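Local structure of cytochrome P450 (Novosphingobium aromaticivorans, 3OFT) at residues 263-275 against 350-362. The protein is a haem-containing cytochrome P450, known as CYP101C1, with the mainly helical fold of that family. Residues are numbered along the deposited sequence; the frame is centred on the assembly and turned at random.
With HEM (protoporphyrin IX containing Fe), chain D.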
loop_
_atom_site.group_PDB
_atom_site.type_symbol
_atom_site.label_atom_id
_atom_site.label_comp_id
_atom_site.label_asym_id
_atom_site.label_seq_id
_atom_site.Cartn_x
_atom_site.Cartn_y
_atom_site.Cartn_z
ATOM N N ARG A 263 20.216 13.632 14.032
ATOM C CA ARG A 263 20.818 12.320 13.817
ATOM C C ARG A 263 20.245 11.698 12.529
ATOM O O ARG A 263 19.348 10.869 12.575
ATOM C CB ARG A 263 20.598 11.438 15.078
ATOM C CG ARG A 263 21.671 11.666 16.201
ATOM C CD ARG A 263 22.865 10.741 15.897
ATOM N NE ARG A 263 23.832 10.628 16.976
ATOM C CZ ARG A 263 24.879 9.827 16.920
ATOM N NH1 ARG A 263 25.067 9.060 15.844
ATOM N NH2 ARG A 263 25.729 9.768 17.947
ATOM N N PRO A 264 20.761 12.116 11.363
ATOM C CA PRO A 264 20.263 11.573 10.103
ATOM C C PRO A 264 20.530 10.080 9.969
ATOM O O PRO A 264 19.852 9.410 9.202
ATOM C CB PRO A 264 21.069 12.339 9.065
ATOM C CG PRO A 264 21.289 13.623 9.692
ATOM C CD PRO A 264 21.669 13.248 11.109
ATOM N N ASP A 265 21.514 9.581 10.707
ATOM C CA ASP A 265 21.812 8.134 10.746
ATOM C C ASP A 265 20.697 7.262 11.376
ATOM O O ASP A 265 20.756 6.043 11.279
ATOM C CB ASP A 265 23.163 7.878 11.460
ATOM C CG ASP A 265 23.218 8.463 12.895
ATOM O OD1 ASP A 265 22.877 9.674 13.077
ATOM O OD2 ASP A 265 23.603 7.727 13.856
ATOM N N LEU A 266 19.704 7.888 12.019
ATOM C CA LEU A 266 18.517 7.236 12.567
ATOM C C LEU A 266 17.364 7.207 11.577
ATOM O O LEU A 266 16.324 6.639 11.865
ATOM C CB LEU A 266 18.008 7.991 13.794
ATOM C CG LEU A 266 18.218 7.553 15.244
ATOM C CD1 LEU A 266 18.993 6.294 15.414
ATOM C CD2 LEU A 266 18.657 8.652 16.197
ATOM N N ILE A 267 17.533 7.837 10.431
ATOM C CA ILE A 267 16.448 7.782 9.413
ATOM C C ILE A 267 16.042 6.363 8.975
ATOM O O ILE A 267 14.838 6.085 8.911
ATOM C CB ILE A 267 16.732 8.771 8.230
ATOM C CG1 ILE A 267 16.475 10.197 8.701
ATOM C CG2 ILE A 267 15.974 8.370 6.896
ATOM C CD1 ILE A 267 17.043 11.286 7.700
ATOM N N PRO A 268 17.011 5.452 8.691
ATOM C CA PRO A 268 16.545 4.110 8.269
ATOM C C PRO A 268 15.722 3.431 9.363
ATOM O O PRO A 268 14.654 2.848 9.077
ATOM C CB PRO A 268 17.860 3.345 7.980
ATOM C CG PRO A 268 18.785 4.475 7.490
ATOM C CD PRO A 268 18.446 5.655 8.399
ATOM N N ALA A 269 16.200 3.502 10.606
ATOM C CA ALA A 269 15.487 2.887 11.693
ATOM C C ALA A 269 14.131 3.568 11.918
ATOM O O ALA A 269 13.150 2.874 12.221
ATOM C CB ALA A 269 16.311 2.844 12.981
ATOM N N ALA A 270 14.064 4.891 11.709
ATOM C CA ALA A 270 12.793 5.614 11.885
ATOM C C ALA A 270 11.822 5.200 10.753
ATOM O O ALA A 270 10.632 5.041 11.003
ATOM C CB ALA A 270 13.007 7.146 11.910
ATOM N N ALA A 271 12.343 4.960 9.547
ATOM C CA ALA A 271 11.487 4.556 8.428
ATOM C C ALA A 271 10.851 3.225 8.729
ATOM O O ALA A 271 9.662 3.081 8.527
ATOM C CB ALA A 271 12.225 4.519 7.101
ATOM N N ASP A 272 11.611 2.278 9.280
ATOM C CA ASP A 272 11.048 0.982 9.654
ATOM C C ASP A 272 9.987 1.061 10.753
ATOM O O ASP A 272 8.968 0.376 10.675
ATOM C CB ASP A 272 12.153 0.003 10.074
ATOM C CG ASP A 272 13.009 -0.471 8.913
ATOM O OD1 ASP A 272 12.609 -0.414 7.732
ATOM O OD2 ASP A 272 14.116 -0.929 9.191
ATOM N N GLU A 273 10.251 1.852 11.797
ATOM C CA GLU A 273 9.346 2.038 12.919
ATOM C C GLU A 273 8.084 2.795 12.475
ATOM O O GLU A 273 6.988 2.427 12.857
ATOM C CB GLU A 273 10.071 2.726 14.126
ATOM C CG GLU A 273 9.231 2.876 15.385
ATOM C CD GLU A 273 8.792 1.541 16.045
ATOM O OE1 GLU A 273 9.014 0.435 15.494
ATOM O OE2 GLU A 273 8.190 1.626 17.120
ATOM N N LEU A 274 8.217 3.816 11.640
ATOM C CA LEU A 274 7.010 4.531 11.150
ATOM C C LEU A 274 6.133 3.645 10.239
ATOM O O LEU A 274 4.897 3.711 10.292
ATOM C CB LEU A 274 7.412 5.806 10.401
ATOM C CG LEU A 274 8.063 6.809 11.367
ATOM C CD1 LEU A 274 8.663 8.028 10.657
ATOM C CD2 LEU A 274 7.085 7.225 12.458
ATOM N N MET A 275 6.786 2.822 9.430
ATOM C CA MET A 275 6.050 1.866 8.555
ATOM C C MET A 275 5.294 0.823 9.379
ATOM O O MET A 275 4.172 0.447 9.039
ATOM C CB MET A 275 6.952 1.236 7.493
ATOM C CG MET A 275 7.498 2.295 6.528
ATOM S SD MET A 275 8.757 1.762 5.333
ATOM C CE MET A 275 7.716 0.838 4.215
ATOM N N LEU A 350 11.684 -1.574 -2.097
ATOM C CA LEU A 350 11.554 -0.286 -2.764
ATOM C C LEU A 350 10.784 0.735 -1.926
ATOM O O LEU A 350 11.179 1.922 -1.874
ATOM C CB LEU A 350 10.906 -0.461 -4.129
ATOM C CG LEU A 350 10.491 0.807 -4.887
ATOM C CD1 LEU A 350 11.729 1.629 -5.223
ATOM C CD2 LEU A 350 9.741 0.437 -6.148
ATOM N N ALA A 351 9.687 0.298 -1.295
ATOM C CA ALA A 351 8.878 1.194 -0.431
ATOM C C ALA A 351 9.731 1.738 0.716
ATOM O O ALA A 351 9.694 2.936 1.011
ATOM C CB ALA A 351 7.646 0.431 0.157
ATOM N N ARG A 352 10.532 0.873 1.351
ATOM C CA ARG A 352 11.400 1.307 2.471
ATOM C C ARG A 352 12.384 2.403 1.988
ATOM O O ARG A 352 12.593 3.424 2.663
ATOM C CB ARG A 352 12.201 0.113 3.042
ATOM C CG ARG A 352 13.100 0.518 4.202
ATOM C CD ARG A 352 14.081 -0.574 4.568
ATOM N NE ARG A 352 14.655 -0.378 5.903
ATOM C CZ ARG A 352 15.924 -0.033 6.160
ATOM N NH1 ARG A 352 16.316 0.114 7.431
ATOM N NH2 ARG A 352 16.799 0.152 5.163
ATOM N N MET A 353 12.956 2.188 0.804
ATOM C CA MET A 353 13.856 3.165 0.186
ATOM C C MET A 353 13.146 4.484 -0.127
ATOM O O MET A 353 13.707 5.562 0.078
ATOM C CB MET A 353 14.524 2.577 -1.084
ATOM C CG MET A 353 15.587 3.487 -1.798
ATOM S SD MET A 353 14.802 4.645 -2.960
ATOM C CE MET A 353 14.740 3.598 -4.434
ATOM N N GLU A 354 11.937 4.412 -0.660
ATOM C CA GLU A 354 11.175 5.637 -0.926
ATOM C C GLU A 354 10.895 6.428 0.366
ATOM O O GLU A 354 11.008 7.665 0.373
ATOM C CB GLU A 354 9.854 5.298 -1.594
ATOM C CG GLU A 354 10.033 4.715 -3.002
ATOM C CD GLU A 354 8.683 4.245 -3.608
ATOM O OE1 GLU A 354 8.243 4.784 -4.609
ATOM O OE2 GLU A 354 8.045 3.320 -3.068
ATOM N N VAL A 355 10.530 5.728 1.439
ATOM C CA VAL A 355 10.255 6.419 2.720
ATOM C C VAL A 355 11.553 7.043 3.266
ATOM O O VAL A 355 11.546 8.205 3.732
ATOM C CB VAL A 355 9.613 5.491 3.773
ATOM C CG1 VAL A 355 9.589 6.179 5.204
ATOM C CG2 VAL A 355 8.191 5.100 3.317
ATOM N N ILE A 356 12.637 6.278 3.233
ATOM C CA ILE A 356 13.974 6.821 3.650
ATOM C C ILE A 356 14.383 8.047 2.821
ATOM O O ILE A 356 14.812 9.070 3.346
ATOM C CB ILE A 356 15.064 5.720 3.559
ATOM C CG1 ILE A 356 14.845 4.699 4.691
ATOM C CG2 ILE A 356 16.490 6.346 3.551
ATOM C CD1 ILE A 356 15.653 3.353 4.531
ATOM N N VAL A 357 14.225 7.969 1.515
ATOM C CA VAL A 357 14.617 9.089 0.672
ATOM C C VAL A 357 13.739 10.341 0.923
ATOM O O VAL A 357 14.220 11.504 0.901
ATOM C CB VAL A 357 14.643 8.533 -0.776
ATOM C CG1 VAL A 357 13.733 9.245 -1.778
ATOM C CG2 VAL A 357 16.077 8.206 -1.180
ATOM N N PHE A 358 12.456 10.083 1.174
ATOM C CA PHE A 358 11.533 11.137 1.573
ATOM C C PHE A 358 11.976 11.832 2.857
ATOM O O PHE A 358 12.054 13.071 2.917
ATOM C CB PHE A 358 10.091 10.607 1.721
ATOM C CG PHE A 358 9.198 11.598 2.381
ATOM C CD1 PHE A 358 8.853 12.772 1.715
ATOM C CD2 PHE A 358 8.784 11.423 3.692
ATOM C CE1 PHE A 358 8.118 13.732 2.328
ATOM C CE2 PHE A 358 8.034 12.389 4.325
ATOM C CZ PHE A 358 7.694 13.548 3.643
ATOM N N LEU A 359 12.306 11.040 3.873
ATOM C CA LEU A 359 12.771 11.587 5.136
ATOM C C LEU A 359 14.059 12.369 4.912
ATOM O O LEU A 359 14.221 13.452 5.445
ATOM C CB LEU A 359 12.997 10.472 6.167
ATOM C CG LEU A 359 11.714 9.779 6.666
ATOM C CD1 LEU A 359 11.984 8.476 7.420
ATOM C CD2 LEU A 359 10.937 10.752 7.547
ATOM N N ARG A 360 14.980 11.835 4.121
ATOM C CA ARG A 360 16.261 12.518 3.945
ATOM C C ARG A 360 16.029 13.875 3.297
ATOM O O ARG A 360 16.595 14.890 3.719
ATOM C CB ARG A 360 17.216 11.722 3.050
ATOM C CG ARG A 360 17.796 10.519 3.710
ATOM C CD ARG A 360 18.865 9.833 2.813
ATOM N NE ARG A 360 19.169 8.559 3.456
ATOM C CZ ARG A 360 19.759 8.421 4.657
ATOM N NH1 ARG A 360 20.188 9.479 5.354
ATOM N NH2 ARG A 360 19.949 7.210 5.174
ATOM N N GLU A 361 15.220 13.899 2.265
ATOM C CA GLU A 361 15.040 15.147 1.535
ATOM C C GLU A 361 14.153 16.147 2.217
ATOM O O GLU A 361 14.469 17.354 2.177
ATOM C CB GLU A 361 14.567 14.888 0.109
ATOM C CG GLU A 361 15.675 14.354 -0.788
ATOM C CD GLU A 361 16.907 15.282 -0.877
ATOM O OE1 GLU A 361 18.040 14.755 -0.866
ATOM O OE2 GLU A 361 16.739 16.515 -0.967
ATOM N N TRP A 362 13.064 15.674 2.836
ATOM C CA TRP A 362 12.092 16.566 3.481
ATOM C C TRP A 362 12.670 17.203 4.723
ATOM O O TRP A 362 12.610 18.447 4.895
ATOM C CB TRP A 362 10.787 15.821 3.842
ATOM C CG TRP A 362 9.611 16.714 4.225
ATOM C CD1 TRP A 362 9.132 16.956 5.485
ATOM C CD2 TRP A 362 8.771 17.448 3.333
ATOM N NE1 TRP A 362 8.044 17.815 5.429
ATOM C CE2 TRP A 362 7.807 18.125 4.116
ATOM C CE3 TRP A 362 8.763 17.624 1.947
ATOM C CZ2 TRP A 362 6.835 18.973 3.558
ATOM C CZ3 TRP A 362 7.779 18.440 1.390
ATOM C CH2 TRP A 362 6.827 19.104 2.203
HETATM C CHA HEM D . 1.645 -6.925 -2.396
HETATM C CHB HEM D . 1.541 -3.251 0.797
HETATM C CHC HEM D . 4.443 -0.695 -2.092
HETATM C CHD HEM D . 3.684 -3.856 -5.633
HETATM C C1A HEM D . 1.437 -6.165 -1.260
HETATM C C2A HEM D . 0.748 -6.630 -0.080
HETATM C C3A HEM D . 0.705 -5.647 0.813
HETATM C C4A HEM D . 1.348 -4.478 0.211
HETATM C CMA HEM D . 0.009 -5.742 2.194
HETATM C CAA HEM D . 0.194 -8.068 0.136
HETATM C CBA HEM D . -1.161 -8.148 -0.532
HETATM C CGA HEM D . -1.845 -9.485 -0.288
HETATM O O1A HEM D . -2.929 -9.719 -0.910
HETATM O O2A HEM D . -1.370 -10.353 0.508
HETATM C C1B HEM D . 2.335 -2.222 0.308
HETATM C C2B HEM D . 2.668 -1.005 1.004
HETATM C C3B HEM D . 3.480 -0.309 0.183
HETATM C C4B HEM D . 3.664 -1.076 -1.033
HETATM C CMB HEM D . 2.162 -0.648 2.414
HETATM C CAB HEM D . 4.140 1.065 0.331
HETATM C CBB HEM D . 3.945 1.868 1.393
HETATM C C1C HEM D . 4.531 -1.281 -3.320
HETATM C C2C HEM D . 5.341 -0.842 -4.449
HETATM C C3C HEM D . 5.085 -1.733 -5.447
HETATM C C4C HEM D . 4.218 -2.773 -4.944
HETATM C CMC HEM D . 6.245 0.432 -4.459
HETATM C CAC HEM D . 5.656 -1.830 -6.883
HETATM C CBC HEM D . 6.018 -0.761 -7.584
HETATM C C1D HEM D . 3.112 -4.963 -5.096
HETATM C C2D HEM D . 2.794 -6.164 -5.855
HETATM C C3D HEM D . 2.206 -7.119 -4.834
HETATM C C4D HEM D . 2.170 -6.425 -3.577
HETATM C CMD HEM D . 3.068 -6.431 -7.378
HETATM C CAD HEM D . 1.725 -8.562 -5.165
HETATM C CBD HEM D . 2.828 -9.502 -4.648
HETATM C CGD HEM D . 2.269 -10.921 -4.800
HETATM O O1D HEM D . 1.048 -11.123 -4.961
HETATM O O2D HEM D . 3.029 -11.890 -4.707
HETATM N NA HEM D . 1.814 -4.838 -1.040
HETATM N NB HEM D . 3.003 -2.234 -0.899
HETATM N NC HEM D . 3.907 -2.475 -3.646
HETATM N ND HEM D . 2.711 -5.144 -3.777
HETATM FE FE HEM D . 2.923 -3.705 -2.316
HETATM O O HOH W 1 0.914 -2.765 -3.210
#
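Ala-271 of helix 267-275 meets Val-355, Ile-356 and Leu-359 of helix 350-362. This packs the P450 K helix on the L helix, beside the haem. Glu-273 and Arg-276, salt-bridged, belong to the K-helix Glu-x-x-Arg motif. The axes approach to 9.1 Å and cross at 120°. The backbones come closest at Ala-271 and Ile-356 (CA to CA 5.8 Å), where the small side chain probably helps. Ala-271 CB lies 3.6 Å from both Val-355 CG1 and Ile-356 CG1. In Val-355, chi1 of 169° turns CG1 away from the backbone N and onto Ala-271. Ile-267 extends the tight packing, its CG2 lying 3.7 Å from Leu-359 CB. Toward the haem, Met-275 bends at its end; SD rests 3.9 Å from Val-355 CG2 and CE reaches Ala-351. Ala-351 CB touches the porphyrin at HEM CAB, 3.6 Å away.

The other flank is looser, with partly exposed residues. Here the extended Arg-352 presents NE and NH1 together to Asp-272. NE gives a bond of 2.7 Å to OD1 of Asp-272, on its syn side, and NH1 one of 3.0 Å to OD2, from above the carboxylate plane. Ile-356 CD1 lies over one face of the Arg-352 guanidinium, toward its rim. The chain of Arg-360 packs on Ile-267 CD1, Ile-267 CG2 lies over its guanidinium face, and NH2 rests against the Pro-268 ring. The paired bonds would limit rotation of the Arg-352 guanidinium, and the opposite charges probably stabilise each other.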